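Local coordinates for mandelate racemase/muconate lactonizing enzyme family protein (Roseovarius sp. TM1035, PDB 3T9P) that is probably an isomerase of the enolase superfamily, related to mandelate racemase and muconate lactonizing enzyme, with its exact substrate not established, at residues T164-A172 with T185-L196. Residues are numbered along the deposited sequence; the frame is centred on the assembly and turned at random.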
loop_
_atom_site.group_PDB
_atom_site.type_symbol
_atom_site.label_atom_id
_atom_site.label_comp_id
_atom_site.label_asym_id
_atom_site.label_seq_id
_atom_site.Cartn_x
_atom_site.Cartn_y
_atom_site.Cartn_z
ATOM N N THR A 164 25.544 -20.331 -14.095
ATOM C CA THR A 164 26.639 -20.436 -13.166
ATOM C C THR A 164 26.322 -19.705 -11.855
ATOM O O THR A 164 27.193 -19.438 -11.029
ATOM C CB THR A 164 28.010 -19.892 -13.729
ATOM O OG1 THR A 164 27.795 -18.565 -14.197
ATOM C CG2 THR A 164 28.567 -20.738 -14.933
ATOM N N ALA A 165 25.028 -19.464 -11.613
ATOM C CA ALA A 165 24.622 -18.874 -10.361
ATOM C C ALA A 165 23.214 -19.482 -10.080
ATOM O O ALA A 165 22.449 -19.701 -11.038
ATOM C CB ALA A 165 24.476 -17.324 -10.505
ATOM N N PHE A 166 22.933 -19.724 -8.804
ATOM C CA PHE A 166 21.684 -20.429 -8.375
ATOM C C PHE A 166 21.179 -19.879 -7.060
ATOM O O PHE A 166 21.951 -19.658 -6.173
ATOM C CB PHE A 166 22.021 -21.942 -8.146
ATOM C CG PHE A 166 22.325 -22.653 -9.428
ATOM C CD1 PHE A 166 23.614 -22.584 -9.954
ATOM C CD2 PHE A 166 21.317 -23.396 -10.124
ATOM C CE1 PHE A 166 23.916 -23.251 -11.169
ATOM C CE2 PHE A 166 21.587 -24.054 -11.381
ATOM C CZ PHE A 166 22.902 -23.935 -11.913
ATOM N N LYS A 167 19.848 -19.725 -6.914
ATOM C CA LYS A 167 19.258 -19.293 -5.665
ATOM C C LYS A 167 18.194 -20.331 -5.255
ATOM O O LYS A 167 17.421 -20.753 -6.086
ATOM C CB LYS A 167 18.516 -17.960 -5.864
ATOM C CG LYS A 167 17.964 -17.450 -4.449
ATOM C CD LYS A 167 17.535 -15.953 -4.641
ATOM C CE LYS A 167 16.072 -15.849 -5.045
ATOM N NZ LYS A 167 15.770 -14.376 -5.157
ATOM N N TRP A 168 18.233 -20.696 -3.987
ATOM C CA TRP A 168 17.220 -21.536 -3.351
ATOM C C TRP A 168 16.761 -20.956 -2.003
ATOM O O TRP A 168 17.106 -19.802 -1.636
ATOM C CB TRP A 168 17.814 -22.990 -3.225
ATOM C CG TRP A 168 18.998 -23.249 -2.392
ATOM C CD1 TRP A 168 18.999 -23.853 -1.145
ATOM C CD2 TRP A 168 20.395 -22.932 -2.682
ATOM N NE1 TRP A 168 20.301 -24.026 -0.714
ATOM C CE2 TRP A 168 21.160 -23.471 -1.644
ATOM C CE3 TRP A 168 21.068 -22.379 -3.806
ATOM C CZ2 TRP A 168 22.559 -23.336 -1.599
ATOM C CZ3 TRP A 168 22.441 -22.285 -3.801
ATOM C CH2 TRP A 168 23.200 -22.848 -2.705
ATOM N N ARG A 169 15.903 -21.724 -1.306
ATOM C CA ARG A 169 15.186 -21.189 -0.141
ATOM C C ARG A 169 15.638 -21.777 1.140
ATOM O O ARG A 169 15.929 -22.989 1.210
ATOM C CB ARG A 169 13.673 -21.428 -0.210
ATOM C CG ARG A 169 13.017 -20.949 -1.535
ATOM C CD ARG A 169 12.963 -19.449 -1.672
ATOM N NE ARG A 169 13.000 -19.039 -3.070
ATOM C CZ ARG A 169 12.867 -17.798 -3.507
ATOM N NH1 ARG A 169 13.032 -17.548 -4.815
ATOM N NH2 ARG A 169 12.581 -16.797 -2.646
ATOM N N VAL A 170 15.676 -20.919 2.153
ATOM C CA VAL A 170 15.865 -21.350 3.527
ATOM C C VAL A 170 14.688 -20.834 4.389
ATOM O O VAL A 170 13.912 -19.987 3.935
ATOM C CB VAL A 170 17.242 -20.888 4.123
ATOM C CG1 VAL A 170 18.371 -21.466 3.315
ATOM C CG2 VAL A 170 17.336 -19.297 4.076
ATOM N N GLY A 171 14.589 -21.407 5.584
ATOM C CA GLY A 171 13.593 -21.038 6.569
ATOM C C GLY A 171 12.240 -21.382 5.916
ATOM O O GLY A 171 12.165 -22.209 5.014
ATOM N N ALA A 172 11.202 -20.784 6.491
ATOM C CA ALA A 172 9.766 -20.807 6.026
ATOM C C ALA A 172 9.341 -19.357 5.797
ATOM O O ALA A 172 9.738 -18.436 6.548
ATOM C CB ALA A 172 8.875 -21.563 7.067
ATOM N N THR A 185 16.896 -26.455 6.650
ATOM C CA THR A 185 17.897 -25.454 6.352
ATOM C C THR A 185 19.320 -25.997 6.542
ATOM O O THR A 185 20.193 -25.823 5.737
ATOM C CB THR A 185 17.592 -24.160 7.134
ATOM O OG1 THR A 185 16.375 -23.593 6.647
ATOM C CG2 THR A 185 18.663 -23.174 6.986
ATOM N N GLU A 186 19.475 -26.717 7.627
ATOM C CA GLU A 186 20.764 -27.373 7.989
ATOM C C GLU A 186 21.226 -28.308 6.919
ATOM O O GLU A 186 22.433 -28.359 6.647
ATOM C CB GLU A 186 20.702 -28.066 9.386
ATOM C CG GLU A 186 20.726 -27.070 10.502
ATOM C CD GLU A 186 19.327 -26.449 10.841
ATOM O OE1 GLU A 186 18.275 -26.889 10.302
ATOM O OE2 GLU A 186 19.309 -25.542 11.701
ATOM N N ALA A 187 20.303 -28.958 6.235
ATOM C CA ALA A 187 20.606 -29.827 5.136
ATOM C C ALA A 187 20.711 -29.185 3.760
ATOM O O ALA A 187 21.645 -29.608 2.949
ATOM C CB ALA A 187 19.627 -30.982 5.077
ATOM N N VAL A 188 19.796 -28.228 3.480
ATOM C CA VAL A 188 19.620 -27.741 2.093
ATOM C C VAL A 188 20.886 -26.894 1.739
ATOM O O VAL A 188 21.292 -26.837 0.586
ATOM C CB VAL A 188 18.270 -26.925 1.900
ATOM C CG1 VAL A 188 18.425 -25.490 2.429
ATOM C CG2 VAL A 188 17.884 -26.873 0.511
ATOM N N VAL A 189 21.508 -26.291 2.740
ATOM C CA VAL A 189 22.542 -25.287 2.484
ATOM C C VAL A 189 23.804 -26.065 1.978
ATOM O O VAL A 189 24.227 -25.876 0.794
ATOM C CB VAL A 189 22.817 -24.421 3.733
ATOM C CG1 VAL A 189 24.153 -23.607 3.599
ATOM C CG2 VAL A 189 21.649 -23.458 4.065
ATOM N N PRO A 190 24.316 -27.022 2.823
ATOM C CA PRO A 190 25.521 -27.800 2.326
ATOM C C PRO A 190 25.192 -28.767 1.209
ATOM O O PRO A 190 25.966 -28.905 0.243
ATOM C CB PRO A 190 26.082 -28.504 3.623
ATOM C CG PRO A 190 24.888 -28.678 4.568
ATOM C CD PRO A 190 24.099 -27.229 4.267
ATOM N N THR A 191 24.008 -29.364 1.227
ATOM C CA THR A 191 23.727 -30.293 0.132
ATOM C C THR A 191 23.717 -29.700 -1.262
ATOM O O THR A 191 24.201 -30.331 -2.210
ATOM C CB THR A 191 22.328 -31.070 0.420
ATOM O OG1 THR A 191 22.448 -31.702 1.679
ATOM C CG2 THR A 191 21.956 -32.035 -0.647
ATOM N N VAL A 192 23.020 -28.580 -1.444
ATOM C CA VAL A 192 22.916 -27.971 -2.772
ATOM C C VAL A 192 24.310 -27.374 -3.160
ATOM O O VAL A 192 24.804 -27.548 -4.293
ATOM C CB VAL A 192 21.775 -26.894 -2.785
ATOM C CG1 VAL A 192 21.744 -26.141 -4.121
ATOM C CG2 VAL A 192 20.450 -27.594 -2.601
ATOM N N SER A 193 24.939 -26.738 -2.198
ATOM C CA SER A 193 26.219 -26.094 -2.429
ATOM C C SER A 193 27.315 -27.120 -2.851
ATOM O O SER A 193 28.021 -26.885 -3.870
ATOM C CB SER A 193 26.672 -25.386 -1.156
ATOM O OG SER A 193 27.979 -24.840 -1.363
ATOM N N ARG A 194 27.428 -28.256 -2.127
ATOM C CA ARG A 194 28.432 -29.267 -2.534
ATOM C C ARG A 194 28.028 -29.885 -3.842
ATOM O O ARG A 194 28.893 -30.119 -4.635
ATOM C CB ARG A 194 28.722 -30.304 -1.431
ATOM C CG ARG A 194 29.202 -29.700 -0.019
ATOM C CD ARG A 194 29.250 -30.767 1.133
ATOM N NE ARG A 194 30.386 -31.672 0.900
ATOM C CZ ARG A 194 30.345 -32.820 0.202
ATOM N NH1 ARG A 194 29.200 -33.284 -0.295
ATOM N NH2 ARG A 194 31.450 -33.545 0.023
ATOM N N ALA A 195 26.741 -30.128 -4.142
ATOM C CA ALA A 195 26.404 -30.689 -5.462
ATOM C C ALA A 195 26.825 -29.711 -6.561
ATOM O O ALA A 195 27.336 -30.129 -7.579
ATOM C CB ALA A 195 24.901 -31.005 -5.618
ATOM N N LEU A 196 26.605 -28.380 -6.330
ATOM C CA LEU A 196 26.793 -27.413 -7.444
ATOM C C LEU A 196 28.296 -27.284 -7.690
ATOM O O LEU A 196 28.717 -27.111 -8.856
ATOM C CB LEU A 196 26.242 -26.038 -7.062
ATOM C CG LEU A 196 24.735 -25.839 -7.202
ATOM C CD1 LEU A 196 24.376 -24.428 -6.680
ATOM C CD2 LEU A 196 24.315 -26.008 -8.694
#
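Trp168 carries its CG between its own backbone N and carbonyl carbon (chi1 63°), which directs the indole toward the helix, and Val192 sets CG1 anti to its N, so that this methyl comes over one face of the ring. Val192 CG1 sits 3.6 Å from the centroid of the six-membered ring of Trp168, a CH-pi contact almost along the ring normal. At the pyrrole end, Trp168 CD1 packs on Val188 CG2 at 3.6 Å, while Trp168 NE1 gives a weak, bent hydrogen bond to Val188 O. With Trp168 cut back to an alanine, Val192 CG1 would probably face a gap and Val188 CG2 would lose its apolar mate. Further back along the strand, Leu196 lays CD2 over the face of the Phe166 ring, 3.8 Å from its centroid. Past the strand's C-terminal end, Gly171 N donates an almost straight bond to Thr185 OG1 (3.0 Å, 169°). Alongside it, Val170 CG1 meets Val189 CG2 in an apolar contact. The helix runs back antiparallel to strand 165-169, as expected in the beta-alpha-beta crossover to strand 201-205 of the enolase-type barrel. Trp168 also touches Lys202 and Val204 of that next strand, and helix 147-161 brings Phe154 against Val192.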